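Local coordinates for putative branched-chain amino acid ABC transporter, periplasmic branched-chain amino acid-binding protein (PDB 4RU0), which probably binds branched-chain amino acids or similar small solutes in the periplasm and delivers them to an ABC transporter for uptake, at residues I58-Y63 against F298-R303; Y326-L331 against L378-N383; A334-E339 against E363-D368; P291-S296 against A396-Q401. All coordinates share one frame; numbering follows the deposited sequence.

How the contacts relate
Contacts 1, 2 and 3 are buried, and contact 4 is only partly so; contact 1 lies farthest from the chain centre, about 19 Å from it. Helix 325-348 serves both contact 2 and contact 3, and its Tyr327 hydroxyl hydrogen-bonds Asp59, reaching helix 47-67 of contact 1. The side chains of Asn328 and Gln382 tie contact 2 to contact 4, with centres about 8 Å apart. The chemistry changes with place: contact 1 mixes aromatic packing with a weak polar bond, contacts 2 and 3 rest on leucine and isoleucine methyls, and contact 4 sets proline against long polar side chains.

Contact 1: I58-Y63 against F298-R303; sequences IDYLNY and FEIHKR
Tyr63 holds CG opposite its backbone N (chi1 168°), which carries the ring alongside Arg303, whose CG stands anti to its carbonyl carbon (chi1 -55°) before the chain runs extended to NE and brings the guanidinium to the tyrosine hydroxyl. Two helices of the periplasmic binding protein fold, 47-67 and 299-309, meet here; the axes of the short segments cross at 73° and come no closer than 11.5 Å, a gap bridged by side chains alone. Arg303 NH1 donates a weak hydrogen bond to Tyr63 OH at 3.3 Å, the hydroxyl lying at the guanidinium edge. The aliphatic part of the arginine also takes part: its CB lies 3.9 Å from Tyr63 CE1. Arg303 NH2 hydrogen-bonds Asp374 O and makes a salt bridge to Glu299 OE2 at 2.9 Å; OE2 lies in the guanidinium plane, whereas NH2 sits above the carboxylate plane. A leucine in place of Arg303 would probably leave the Glu299 carboxylate without its ion-pair mate and the Tyr63 hydroxyl and Asp374 O without this donor. Beside this pair, Ile300 CD1 packs loosely on Tyr63 CE2 at 4.3 Å, and the same methyl meets the edge of the Tyr60 ring, 3.9 Å from CE1.

Contact 2: Y326-L331 against L378-N383; sequences YYNSGL and LGLMQN
Leu380 and Asn328 cross at about a right angle, and one methyl of the leucine carries most of the meeting. CD1 of Leu380 lies 3.6 Å from Asn328 ND2 and 4.0 Å from Asn328 CB, so it packs along the asparagine from CB to the amide nitrogen. The leucine reaches across because its CG is anti to the backbone N (chi1 -173°), which extends the branched end to helix 325-348. Its other methyl is used separately: CD2 approaches Leu331 CD1 at 4.3 Å, one helical turn beyond Asn328, and the fork of Leu380 thus spans two residues on the same side of the helix. No hydrogen bond joins the two segments. Asn328 ND2 donates to the carbonyl oxygens of both Pro293 and Gly295, bonds that probably fix the rotation of the amide beside the methyl. His301 of helix 299-309 touches Asn328, Leu331 and Leu380 and closes the cluster. All three touching residues are buried, and the Asn328 side chain is about 12 Å from the bound polyether. The contact packs helix 325-348 against the irregular link between helix 369-375 and strand 384-385, within what is consistent with a type I periplasmic binding protein fold.

Contact 3: A334-E339 against E363-D368; sequences AAVAVE and EHLNID
Glu339 faces Leu365 and Ile367 from helix 325-348, and its side chain can be traced outward atom by atom. CB touches two methyls, Leu365 CD2 at 3.8 Å and Ile367 CD1 at 3.9 Å. At the next carbon, CG stays against Ile367 CD1 at 3.8 Å, and there the chain bends (chi2 -58°) instead of running straight on. The bend keeps the carboxylate near the isoleucine, with OE2 3.9 Å from Ile367 CD1, a contact of packing only. The other oxygen, OE1, forms salt bridges with both Arg342 and Arg371; these two positive charges probably favour the ionised form of this buried acid. Leu365 has a second foothold on the helix, where its CD1 lies 4.3 Å from Val336 CG1. Its two methyls therefore divide between Val336 and Glu339, three residues apart on the helix, and no hydrogen bond crosses between the segments. Leu372 and Met375 of helix 369-375 extend the apolar surroundings of Ile367. Backbone hydrogen bonds join Ile367 to Leu384 and Leu365 to Leu386. Helix 325-348 here packs against a short two-stranded antiparallel ribbon, 366-367 with 384-385, and the loop residue Leu365 just before it.

Contact 4: P291-S296 against A396-Q401; sequences PYPAGS and AARVQQ
Pro293, Gln400 and Arg398 bury the most surface here, 48, 44 and 39 Å² respectively, and they form a simple pattern: one proline set against two side chains two positions apart on strand 396-402. At the ring tip Pro293 puts CG 4.1 Å from Arg398 CD, with the two side chains inclined to each other. The contact uses the aliphatic part of the arginine, which bends at chi3 (65°) before the guanidinium. The charged end has another partner, the ring of Trp413, with which it makes a cation-pi interaction.

Nearer the backbone, Gln400 takes a chi1 of 61°, placing CG between its backbone N and carbonyl carbon, and then extends straight to the loop. Its OE1 comes up beside the peptide that joins Pro293 to Ala294, near its plane on the Pro293 CA and Ala294 N side: it is 3.7 Å from Pro293 CA and 3.5 Å from Ala294 N. The latter approach is polar but is not a hydrogen bond.

Strand 396-402 pairs antiparallel with 287-290, through backbone bonds of Arg398 with Thr290 and of Gln400 with Ala288. The 291-296 loop, whose Tyr292 touches Trp269 of the polyether pocket, thus departs from strand 287-290 toward helix 299-309 while still covered by the neighbouring strand, consistent with one of the interlobe crossovers of a type I periplasmic binding protein.

Contact 1: I58-Y63 against F298-R303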
loop_
_atom_site.group_PDB
_atom_site.type_symbol
_atom_site.label_atom_id
_atom_site.label_comp_id
_atom_site.label_asym_id
_atom_site.label_seq_id
_atom_site.Cartn_x
_atom_site.Cartn_y
_atom_site.Cartn_z
ATOM N N ILE A 58 1.816 -14.091 -7.995
ATOM C CA ILE A 58 2.183 -15.397 -8.479
ATOM C C ILE A 58 3.236 -15.339 -9.588
ATOM O O ILE A 58 4.228 -16.044 -9.520
ATOM C CB ILE A 58 0.942 -16.178 -8.953
ATOM C CG1 ILE A 58 0.037 -16.502 -7.769
ATOM C CG2 ILE A 58 1.347 -17.471 -9.628
ATOM C CD1 ILE A 58 -1.400 -16.779 -8.139
ATOM N N ASP A 59 3.053 -14.460 -10.567
ATOM C CA ASP A 59 3.971 -14.424 -11.688
ATOM C C ASP A 59 5.347 -14.042 -11.219
ATOM O O ASP A 59 6.330 -14.596 -11.677
ATOM C CB ASP A 59 3.479 -13.516 -12.811
ATOM C CG ASP A 59 2.251 -14.054 -13.485
ATOM O OD1 ASP A 59 1.558 -13.306 -14.197
ATOM O OD2 ASP A 59 1.961 -15.242 -13.302
ATOM N N TYR A 60 5.431 -13.093 -10.302
ATOM C CA TYR A 60 6.734 -12.721 -9.775
ATOM C C TYR A 60 7.392 -13.870 -9.010
ATOM O O TYR A 60 8.609 -14.027 -9.053
ATOM C CB TYR A 60 6.709 -11.436 -8.965
ATOM C CG TYR A 60 8.084 -11.005 -8.562
ATOM C CD1 TYR A 60 8.993 -10.569 -9.499
ATOM C CD2 TYR A 60 8.488 -11.065 -7.254
ATOM C CE1 TYR A 60 10.264 -10.183 -9.135
ATOM C CE2 TYR A 60 9.758 -10.687 -6.886
ATOM C CZ TYR A 60 10.639 -10.246 -7.835
ATOM O OH TYR A 60 11.899 -9.876 -7.468
ATOM N N LEU A 61 6.587 -14.640 -8.283
ATOM C CA LEU A 61 7.107 -15.793 -7.551
ATOM C C LEU A 61 7.551 -16.874 -8.534
ATOM O O LEU A 61 8.583 -17.523 -8.344
ATOM C CB LEU A 61 6.061 -16.356 -6.582
ATOM C CG LEU A 61 5.666 -15.509 -5.368
ATOM C CD1 LEU A 61 4.568 -16.196 -4.570
ATOM C CD2 LEU A 61 6.866 -15.226 -4.483
ATOM N N ASN A 62 6.755 -17.059 -9.583
ATOM C CA ASN A 62 7.082 -18.000 -10.643
ATOM C C ASN A 62 8.412 -17.637 -11.291
ATOM O O ASN A 62 9.286 -18.488 -11.473
ATOM C CB ASN A 62 5.967 -18.023 -11.691
ATOM C CG ASN A 62 5.574 -19.430 -12.092
ATOM O OD1 ASN A 62 6.407 -20.337 -12.120
ATOM N ND2 ASN A 62 4.296 -19.620 -12.398
ATOM N N TYR A 63 8.548 -16.354 -11.616
ATOM C CA TYR A 63 9.756 -15.803 -12.218
ATOM C C TYR A 63 10.999 -16.076 -11.376
ATOM O O TYR A 63 12.017 -16.526 -11.894
ATOM C CB TYR A 63 9.588 -14.290 -12.437
ATOM C CG TYR A 63 10.869 -13.566 -12.782
ATOM C CD1 TYR A 63 11.328 -13.509 -14.091
ATOM C CD2 TYR A 63 11.619 -12.936 -11.795
ATOM C CE1 TYR A 63 12.503 -12.850 -14.407
ATOM C CE2 TYR A 63 12.793 -12.277 -12.103
ATOM C CZ TYR A 63 13.231 -12.236 -13.408
ATOM O OH TYR A 63 14.400 -11.579 -13.711
ATOM N N PHE A 298 7.886 -1.138 -17.507
ATOM C CA PHE A 298 9.030 -1.149 -16.605
ATOM C C PHE A 298 9.925 -2.331 -16.948
ATOM O O PHE A 298 9.495 -3.261 -17.632
ATOM C CB PHE A 298 8.580 -1.216 -15.148
ATOM C CG PHE A 298 7.754 -0.038 -14.717
ATOM C CD1 PHE A 298 8.363 1.131 -14.287
ATOM C CD2 PHE A 298 6.370 -0.096 -14.745
ATOM C CE1 PHE A 298 7.605 2.217 -13.894
ATOM C CE2 PHE A 298 5.607 0.987 -14.348
ATOM C CZ PHE A 298 6.225 2.145 -13.922
ATOM N N GLU A 299 11.169 -2.296 -16.476
ATOM C CA GLU A 299 12.132 -3.339 -16.810
ATOM C C GLU A 299 11.642 -4.726 -16.407
ATOM O O GLU A 299 11.685 -5.661 -17.211
ATOM C CB GLU A 299 13.483 -3.062 -16.153
ATOM C CG GLU A 299 14.539 -4.102 -16.508
ATOM C CD GLU A 299 15.893 -3.807 -15.899
ATOM O OE1 GLU A 299 15.973 -2.938 -15.002
ATOM O OE2 GLU A 299 16.882 -4.446 -16.324
ATOM N N ILE A 300 11.174 -4.849 -15.165
ATOM C CA ILE A 300 10.703 -6.129 -14.640
ATOM C C ILE A 300 9.533 -6.666 -15.466
ATOM O O ILE A 300 9.435 -7.871 -15.698
ATOM C CB ILE A 300 10.283 -6.013 -13.145
ATOM C CG1 ILE A 300 9.816 -7.365 -12.596
ATOM C CG2 ILE A 300 9.204 -4.956 -12.953
ATOM C CD1 ILE A 300 10.908 -8.417 -12.536
ATOM N N HIS A 301 8.670 -5.765 -15.931
ATOM C CA HIS A 301 7.490 -6.139 -16.706
ATOM C C HIS A 301 7.849 -6.841 -18.009
ATOM O O HIS A 301 7.131 -7.737 -18.461
ATOM C CB HIS A 301 6.642 -4.906 -17.012
ATOM C CG HIS A 301 5.815 -4.439 -15.856
ATOM N ND1 HIS A 301 4.479 -4.750 -15.725
ATOM C CD2 HIS A 301 6.132 -3.681 -14.782
ATOM C CE1 HIS A 301 4.008 -4.205 -14.618
ATOM N NE2 HIS A 301 4.991 -3.550 -14.027
ATOM N N LYS A 302 8.956 -6.429 -18.616
ATOM C CA LYS A 302 9.367 -7.011 -19.884
ATOM C C LYS A 302 9.997 -8.386 -19.681
ATOM O O LYS A 302 9.870 -9.258 -20.538
ATOM C CB LYS A 302 10.326 -6.071 -20.612
ATOM C CG LYS A 302 9.612 -4.896 -21.266
ATOM C CD LYS A 302 10.582 -3.842 -21.760
ATOM C CE LYS A 302 9.886 -2.851 -22.681
ATOM N NZ LYS A 302 8.673 -2.249 -22.058
ATOM N N ARG A 303 10.662 -8.582 -18.546
ATOM C CA ARG A 303 11.171 -9.905 -18.188
ATOM C C ARG A 303 10.010 -10.871 -17.998
ATOM O O ARG A 303 10.096 -12.043 -18.364
ATOM C CB ARG A 303 12.015 -9.855 -16.915
ATOM C CG ARG A 303 13.160 -8.873 -16.948
ATOM C CD ARG A 303 13.977 -8.961 -15.670
ATOM N NE ARG A 303 14.925 -7.859 -15.552
ATOM C CZ ARG A 303 15.745 -7.686 -14.521
ATOM N NH1 ARG A 303 15.737 -8.544 -13.512
ATOM N NH2 ARG A 303 16.575 -6.652 -14.498
#

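Contact 2: Y326-L331 against L378-N383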
loop_
_atom_site.group_PDB
_atom_site.type_symbol
_atom_site.label_atom_id
_atom_site.label_comp_id
_atom_site.label_asym_id
_atom_site.label_seq_id
_atom_site.Cartn_x
_atom_site.Cartn_y
_atom_site.Cartn_z
ATOM N N TYR A 326 -3.542 -2.760 -9.948
ATOM C CA TYR A 326 -3.774 -3.944 -9.178
ATOM C C TYR A 326 -2.702 -5.005 -9.429
ATOM O O TYR A 326 -2.183 -5.586 -8.497
ATOM C CB TYR A 326 -5.143 -4.486 -9.537
ATOM C CG TYR A 326 -6.267 -3.622 -9.049
ATOM C CD1 TYR A 326 -6.237 -3.078 -7.792
ATOM C CD2 TYR A 326 -7.362 -3.356 -9.841
ATOM C CE1 TYR A 326 -7.264 -2.288 -7.328
ATOM C CE2 TYR A 326 -8.395 -2.562 -9.388
ATOM C CZ TYR A 326 -8.340 -2.034 -8.124
ATOM O OH TYR A 326 -9.360 -1.252 -7.641
ATOM N N TYR A 327 -2.337 -5.217 -10.682
ATOM C CA TYR A 327 -1.311 -6.179 -11.012
ATOM C C TYR A 327 0.021 -5.772 -10.437
ATOM O O TYR A 327 0.795 -6.590 -9.988
ATOM C CB TYR A 327 -1.213 -6.382 -12.528
ATOM C CG TYR A 327 -0.223 -7.437 -12.930
ATOM C CD1 TYR A 327 1.127 -7.178 -12.910
ATOM C CD2 TYR A 327 -0.640 -8.697 -13.303
ATOM C CE1 TYR A 327 2.032 -8.140 -13.254
ATOM C CE2 TYR A 327 0.260 -9.669 -13.652
ATOM C CZ TYR A 327 1.593 -9.384 -13.630
ATOM O OH TYR A 327 2.503 -10.337 -13.975
ATOM N N ASN A 328 0.296 -4.487 -10.480
ATOM C CA ASN A 328 1.588 -3.971 -10.052
ATOM C C ASN A 328 1.734 -3.946 -8.538
ATOM O O ASN A 328 2.847 -4.018 -8.018
ATOM C CB ASN A 328 1.815 -2.575 -10.627
ATOM C CG ASN A 328 1.975 -2.590 -12.138
ATOM O OD1 ASN A 328 1.620 -3.567 -12.802
ATOM N ND2 ASN A 328 2.510 -1.505 -12.687
ATOM N N SER A 329 0.613 -3.839 -7.831
ATOM C CA SER A 329 0.646 -3.931 -6.380
ATOM C C SER A 329 1.040 -5.352 -5.998
ATOM O O SER A 329 1.766 -5.563 -5.032
ATOM C CB SER A 329 -0.701 -3.548 -5.761
ATOM O OG SER A 329 -1.713 -4.474 -6.109
ATOM N N GLY A 330 0.569 -6.321 -6.777
ATOM C CA GLY A 330 0.942 -7.707 -6.577
ATOM C C GLY A 330 2.438 -7.898 -6.748
ATOM O O GLY A 330 3.081 -8.600 -5.965
ATOM N N LEU A 331 2.993 -7.258 -7.773
ATOM C CA LEU A 331 4.425 -7.331 -8.041
ATOM C C LEU A 331 5.249 -6.736 -6.903
ATOM O O LEU A 331 6.262 -7.297 -6.499
ATOM C CB LEU A 331 4.757 -6.614 -9.353
ATOM C CG LEU A 331 4.170 -7.218 -10.628
ATOM C CD1 LEU A 331 4.501 -6.354 -11.830
ATOM C CD2 LEU A 331 4.688 -8.637 -10.834
ATOM N N LEU A 378 12.945 -0.024 -10.847
ATOM C CA LEU A 378 13.392 1.360 -10.689
ATOM C C LEU A 378 12.246 2.375 -10.680
ATOM O O LEU A 378 12.138 3.188 -9.758
ATOM C CB LEU A 378 14.393 1.721 -11.782
ATOM C CG LEU A 378 15.168 3.008 -11.502
ATOM C CD1 LEU A 378 15.811 2.955 -10.121
ATOM C CD2 LEU A 378 16.215 3.252 -12.575
ATOM N N GLY A 379 11.383 2.331 -11.688
ATOM C CA GLY A 379 10.257 3.253 -11.718
ATOM C C GLY A 379 9.025 2.770 -10.967
ATOM O O GLY A 379 8.077 3.535 -10.753
ATOM N N LEU A 380 9.038 1.501 -10.562
ATOM C CA LEU A 380 7.847 0.850 -10.028
ATOM C C LEU A 380 7.771 0.897 -8.502
ATOM O O LEU A 380 6.696 1.077 -7.928
ATOM C CB LEU A 380 7.797 -0.602 -10.510
ATOM C CG LEU A 380 6.540 -1.414 -10.207
ATOM C CD1 LEU A 380 5.288 -0.650 -10.611
ATOM C CD2 LEU A 380 6.606 -2.749 -10.931
HETATM N N MSE A 381 8.917 0.736 -7.852
HETATM C CA MSE A 381 8.977 0.694 -6.397
HETATM C C MSE A 381 10.013 1.678 -5.871
HETATM O O MSE A 381 11.069 1.859 -6.474
HETATM C CB MSE A 381 9.301 -0.723 -5.922
HETATM C CG MSE A 381 9.502 -0.859 -4.419
HETATM SE SE MSE A 381 10.215 -2.617 -3.945
HETATM C CE MSE A 381 8.957 -3.682 -4.968
ATOM N N GLN A 382 9.708 2.317 -4.747
ATOM C CA GLN A 382 10.624 3.279 -4.145
ATOM C C GLN A 382 11.744 2.590 -3.369
ATOM O O GLN A 382 11.750 1.368 -3.221
ATOM C CB GLN A 382 9.857 4.226 -3.221
ATOM C CG GLN A 382 9.229 3.543 -2.020
ATOM C CD GLN A 382 8.213 4.419 -1.314
ATOM O OE1 GLN A 382 8.546 5.150 -0.379
ATOM N NE2 GLN A 382 6.963 4.347 -1.757
ATOM N N ASN A 383 12.692 3.382 -2.879
ATOM C CA ASN A 383 13.702 2.883 -1.954
ATOM C C ASN A 383 13.066 2.459 -0.634
ATOM O O ASN A 383 12.052 3.018 -0.213
ATOM C CB ASN A 383 14.780 3.943 -1.692
ATOM C CG ASN A 383 15.693 4.163 -2.889
ATOM O OD1 ASN A 383 15.360 3.804 -4.018
ATOM N ND2 ASN A 383 16.858 4.755 -2.641
#

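Contact 3: A334-E339 against E363-D368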
loop_
_atom_site.group_PDB
_atom_site.type_symbol
_atom_site.label_atom_id
_atom_site.label_comp_id
_atom_site.label_asym_id
_atom_site.label_seq_id
_atom_site.Cartn_x
_atom_site.Cartn_y
_atom_site.Cartn_z
ATOM N N ALA A 334 4.908 -8.806 -3.575
ATOM C CA ALA A 334 5.693 -10.031 -3.612
ATOM C C ALA A 334 7.189 -9.753 -3.502
ATOM O O ALA A 334 7.924 -10.519 -2.882
ATOM C CB ALA A 334 5.396 -10.807 -4.885
ATOM N N ALA A 335 7.634 -8.656 -4.104
ATOM C CA ALA A 335 9.053 -8.327 -4.129
ATOM C C ALA A 335 9.574 -7.964 -2.740
ATOM O O ALA A 335 10.712 -8.293 -2.385
ATOM C CB ALA A 335 9.311 -7.190 -5.099
ATOM N N VAL A 336 8.736 -7.285 -1.964
ATOM C CA VAL A 336 9.103 -6.859 -0.619
ATOM C C VAL A 336 9.418 -8.066 0.255
ATOM O O VAL A 336 10.436 -8.101 0.943
ATOM C CB VAL A 336 7.984 -6.023 0.024
ATOM C CG1 VAL A 336 8.221 -5.848 1.516
ATOM C CG2 VAL A 336 7.889 -4.676 -0.656
ATOM N N ALA A 337 8.543 -9.060 0.203
ATOM C CA ALA A 337 8.740 -10.285 0.954
ATOM C C ALA A 337 9.989 -11.018 0.470
ATOM O O ALA A 337 10.800 -11.472 1.279
ATOM C CB ALA A 337 7.516 -11.173 0.837
ATOM N N VAL A 338 10.142 -11.114 -0.849
ATOM C CA VAL A 338 11.294 -11.779 -1.460
ATOM C C VAL A 338 12.618 -11.146 -1.029
ATOM O O VAL A 338 13.560 -11.854 -0.674
ATOM C CB VAL A 338 11.195 -11.765 -3.001
ATOM C CG1 VAL A 338 12.523 -12.142 -3.632
ATOM C CG2 VAL A 338 10.099 -12.705 -3.469
ATOM N N GLU A 339 12.684 -9.819 -1.046
ATOM C CA GLU A 339 13.889 -9.118 -0.612
ATOM C C GLU A 339 14.129 -9.274 0.887
ATOM O O GLU A 339 15.274 -9.338 1.339
ATOM C CB GLU A 339 13.809 -7.634 -0.976
ATOM C CG GLU A 339 13.906 -7.368 -2.467
ATOM C CD GLU A 339 15.191 -7.909 -3.078
ATOM O OE1 GLU A 339 15.097 -8.674 -4.062
ATOM O OE2 GLU A 339 16.289 -7.570 -2.578
ATOM N N GLU A 363 13.364 -5.932 9.105
ATOM C CA GLU A 363 13.923 -4.808 9.856
ATOM C C GLU A 363 15.302 -4.394 9.338
ATOM O O GLU A 363 15.831 -3.348 9.719
ATOM C CB GLU A 363 13.996 -5.145 11.349
ATOM C CG GLU A 363 12.623 -5.338 11.991
ATOM C CD GLU A 363 12.651 -5.329 13.510
ATOM O OE1 GLU A 363 13.637 -5.812 14.099
ATOM O OE2 GLU A 363 11.672 -4.837 14.118
ATOM N N HIS A 364 15.882 -5.202 8.459
ATOM C CA HIS A 364 17.179 -4.862 7.889
ATOM C C HIS A 364 17.101 -4.647 6.384
ATOM O O HIS A 364 18.118 -4.640 5.699
ATOM C CB HIS A 364 18.208 -5.944 8.221
ATOM C CG HIS A 364 18.656 -5.920 9.647
ATOM N ND1 HIS A 364 17.902 -6.447 10.673
ATOM C CD2 HIS A 364 19.768 -5.405 10.223
ATOM C CE1 HIS A 364 18.534 -6.268 11.817
ATOM N NE2 HIS A 364 19.670 -5.638 11.573
ATOM N N LEU A 365 15.887 -4.465 5.876
ATOM C CA LEU A 365 15.701 -4.158 4.468
ATOM C C LEU A 365 16.435 -2.879 4.100
ATOM O O LEU A 365 16.315 -1.864 4.782
ATOM C CB LEU A 365 14.221 -4.019 4.128
ATOM C CG LEU A 365 13.534 -5.243 3.534
ATOM C CD1 LEU A 365 12.102 -4.901 3.146
ATOM C CD2 LEU A 365 14.310 -5.751 2.337
ATOM N N ASN A 366 17.210 -2.945 3.026
ATOM C CA ASN A 366 17.901 -1.775 2.506
ATOM C C ASN A 366 17.929 -1.838 0.989
ATOM O O ASN A 366 18.901 -2.293 0.387
ATOM C CB ASN A 366 19.318 -1.673 3.071
ATOM C CG ASN A 366 19.951 -0.313 2.823
ATOM O OD1 ASN A 366 19.742 0.304 1.776
ATOM N ND2 ASN A 366 20.731 0.160 3.788
ATOM N N ILE A 367 16.839 -1.385 0.384
ATOM C CA ILE A 367 16.697 -1.372 -1.063
ATOM C C ILE A 367 17.223 -0.068 -1.652
ATOM O O ILE A 367 16.641 0.995 -1.431
ATOM C CB ILE A 367 15.232 -1.555 -1.475
ATOM C CG1 ILE A 367 14.635 -2.799 -0.805
ATOM C CG2 ILE A 367 15.114 -1.636 -2.980
ATOM C CD1 ILE A 367 15.288 -4.083 -1.225
ATOM N N ASP A 368 18.324 -0.165 -2.394
ATOM C CA ASP A 368 18.940 0.978 -3.075
ATOM C C ASP A 368 18.369 1.186 -4.468
ATOM O O ASP A 368 17.606 0.363 -4.966
ATOM C CB ASP A 368 20.458 0.788 -3.197
ATOM C CG ASP A 368 21.186 1.037 -1.898
ATOM O OD1 ASP A 368 20.701 1.860 -1.094
ATOM O OD2 ASP A 368 22.247 0.416 -1.686
#

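Contact 4: P291-S296 against A396-Q401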
loop_
_atom_site.group_PDB
_atom_site.type_symbol
_atom_site.label_atom_id
_atom_site.label_comp_id
_atom_site.label_asym_id
_atom_site.label_seq_id
_atom_site.Cartn_x
_atom_site.Cartn_y
_atom_site.Cartn_z
ATOM N N PRO A 291 1.895 4.186 -4.729
ATOM C CA PRO A 291 3.213 3.649 -4.399
ATOM C C PRO A 291 3.640 2.584 -5.408
ATOM O O PRO A 291 4.764 2.085 -5.340
ATOM C CB PRO A 291 2.999 3.046 -3.013
ATOM C CG PRO A 291 1.599 2.543 -3.076
ATOM C CD PRO A 291 0.829 3.481 -4.000
ATOM N N TYR A 292 2.731 2.225 -6.298
ATOM C CA TYR A 292 3.012 1.284 -7.369
ATOM C C TYR A 292 2.294 1.642 -8.674
ATOM O O TYR A 292 1.280 1.050 -8.998
ATOM C CB TYR A 292 2.676 -0.146 -6.942
ATOM C CG TYR A 292 1.578 -0.259 -5.915
ATOM C CD1 TYR A 292 0.273 -0.012 -6.253
ATOM C CD2 TYR A 292 1.852 -0.630 -4.615
ATOM C CE1 TYR A 292 -0.734 -0.125 -5.335
ATOM C CE2 TYR A 292 0.853 -0.734 -3.689
ATOM C CZ TYR A 292 -0.442 -0.479 -4.056
ATOM O OH TYR A 292 -1.456 -0.575 -3.147
ATOM N N PRO A 293 2.825 2.606 -9.407
ATOM C CA PRO A 293 2.187 3.173 -10.605
ATOM C C PRO A 293 1.829 2.139 -11.671
ATOM O O PRO A 293 2.575 1.179 -11.892
ATOM C CB PRO A 293 3.247 4.139 -11.145
ATOM C CG PRO A 293 4.538 3.653 -10.574
ATOM C CD PRO A 293 4.185 3.135 -9.210
ATOM N N ALA A 294 0.687 2.340 -12.318
ATOM C CA ALA A 294 0.302 1.523 -13.462
ATOM C C ALA A 294 1.332 1.652 -14.581
ATOM O O ALA A 294 2.016 2.670 -14.692
ATOM C CB ALA A 294 -1.080 1.921 -13.962
ATOM N N GLY A 295 1.441 0.614 -15.403
ATOM C CA GLY A 295 2.375 0.611 -16.514
ATOM C C GLY A 295 2.959 -0.766 -16.743
ATOM O O GLY A 295 3.306 -1.468 -15.793
ATOM N N SER A 296 3.064 -1.158 -18.008
ATOM C CA SER A 296 3.604 -2.468 -18.357
ATOM C C SER A 296 4.918 -2.329 -19.112
ATOM O O SER A 296 5.328 -3.232 -19.845
ATOM C CB SER A 296 2.595 -3.255 -19.195
ATOM O OG SER A 296 2.214 -2.522 -20.347
ATOM N N ALA A 396 7.099 7.408 0.415
ATOM C CA ALA A 396 6.990 8.191 -0.813
ATOM C C ALA A 396 5.852 7.699 -1.699
ATOM O O ALA A 396 5.362 6.584 -1.534
ATOM C CB ALA A 396 8.300 8.167 -1.579
ATOM N N ALA A 397 5.436 8.542 -2.638
ATOM C CA ALA A 397 4.413 8.173 -3.612
ATOM C C ALA A 397 4.602 8.955 -4.899
ATOM O O ALA A 397 5.274 9.984 -4.912
ATOM C CB ALA A 397 3.024 8.416 -3.051
ATOM N N ARG A 398 4.003 8.464 -5.976
ATOM C CA ARG A 398 4.012 9.173 -7.246
ATOM C C ARG A 398 2.603 9.613 -7.607
ATOM O O ARG A 398 1.626 8.983 -7.203
ATOM C CB ARG A 398 4.594 8.294 -8.355
ATOM C CG ARG A 398 6.055 7.942 -8.159
ATOM C CD ARG A 398 6.547 6.988 -9.234
ATOM N NE ARG A 398 6.523 7.586 -10.565
ATOM C CZ ARG A 398 7.575 8.152 -11.149
ATOM N NH1 ARG A 398 8.739 8.200 -10.517
ATOM N NH2 ARG A 398 7.465 8.671 -12.365
ATOM N N VAL A 399 2.502 10.700 -8.361
ATOM C CA VAL A 399 1.211 11.190 -8.819
ATOM C C VAL A 399 0.970 10.748 -10.257
ATOM O O VAL A 399 1.856 10.853 -11.101
ATOM C CB VAL A 399 1.128 12.722 -8.727
ATOM C CG1 VAL A 399 -0.264 13.211 -9.120
ATOM C CG2 VAL A 399 1.502 13.187 -7.323
ATOM N N GLN A 400 -0.221 10.233 -10.531
ATOM C CA GLN A 400 -0.578 9.880 -11.895
ATOM C C GLN A 400 -1.925 10.490 -12.262
ATOM O O GLN A 400 -2.786 10.673 -11.397
ATOM C CB GLN A 400 -0.605 8.361 -12.076
ATOM C CG GLN A 400 -1.605 7.645 -11.203
ATOM C CD GLN A 400 -1.502 6.145 -11.336
ATOM O OE1 GLN A 400 -0.433 5.614 -11.634
ATOM N NE2 GLN A 400 -2.614 5.451 -11.118
ATOM N N GLN A 401 -2.094 10.805 -13.547
ATOM C CA GLN A 401 -3.276 11.520 -14.025
ATOM C C GLN A 401 -4.112 10.678 -14.988
ATOM O O GLN A 401 -3.574 9.999 -15.867
ATOM C CB GLN A 401 -2.856 12.831 -14.697
ATOM C CG GLN A 401 -4.004 13.659 -15.248
ATOM C CD GLN A 401 -3.599 15.099 -15.503
ATOM O OE1 GLN A 401 -2.506 15.368 -16.003
ATOM N NE2 GLN A 401 -4.470 16.034 -15.142
#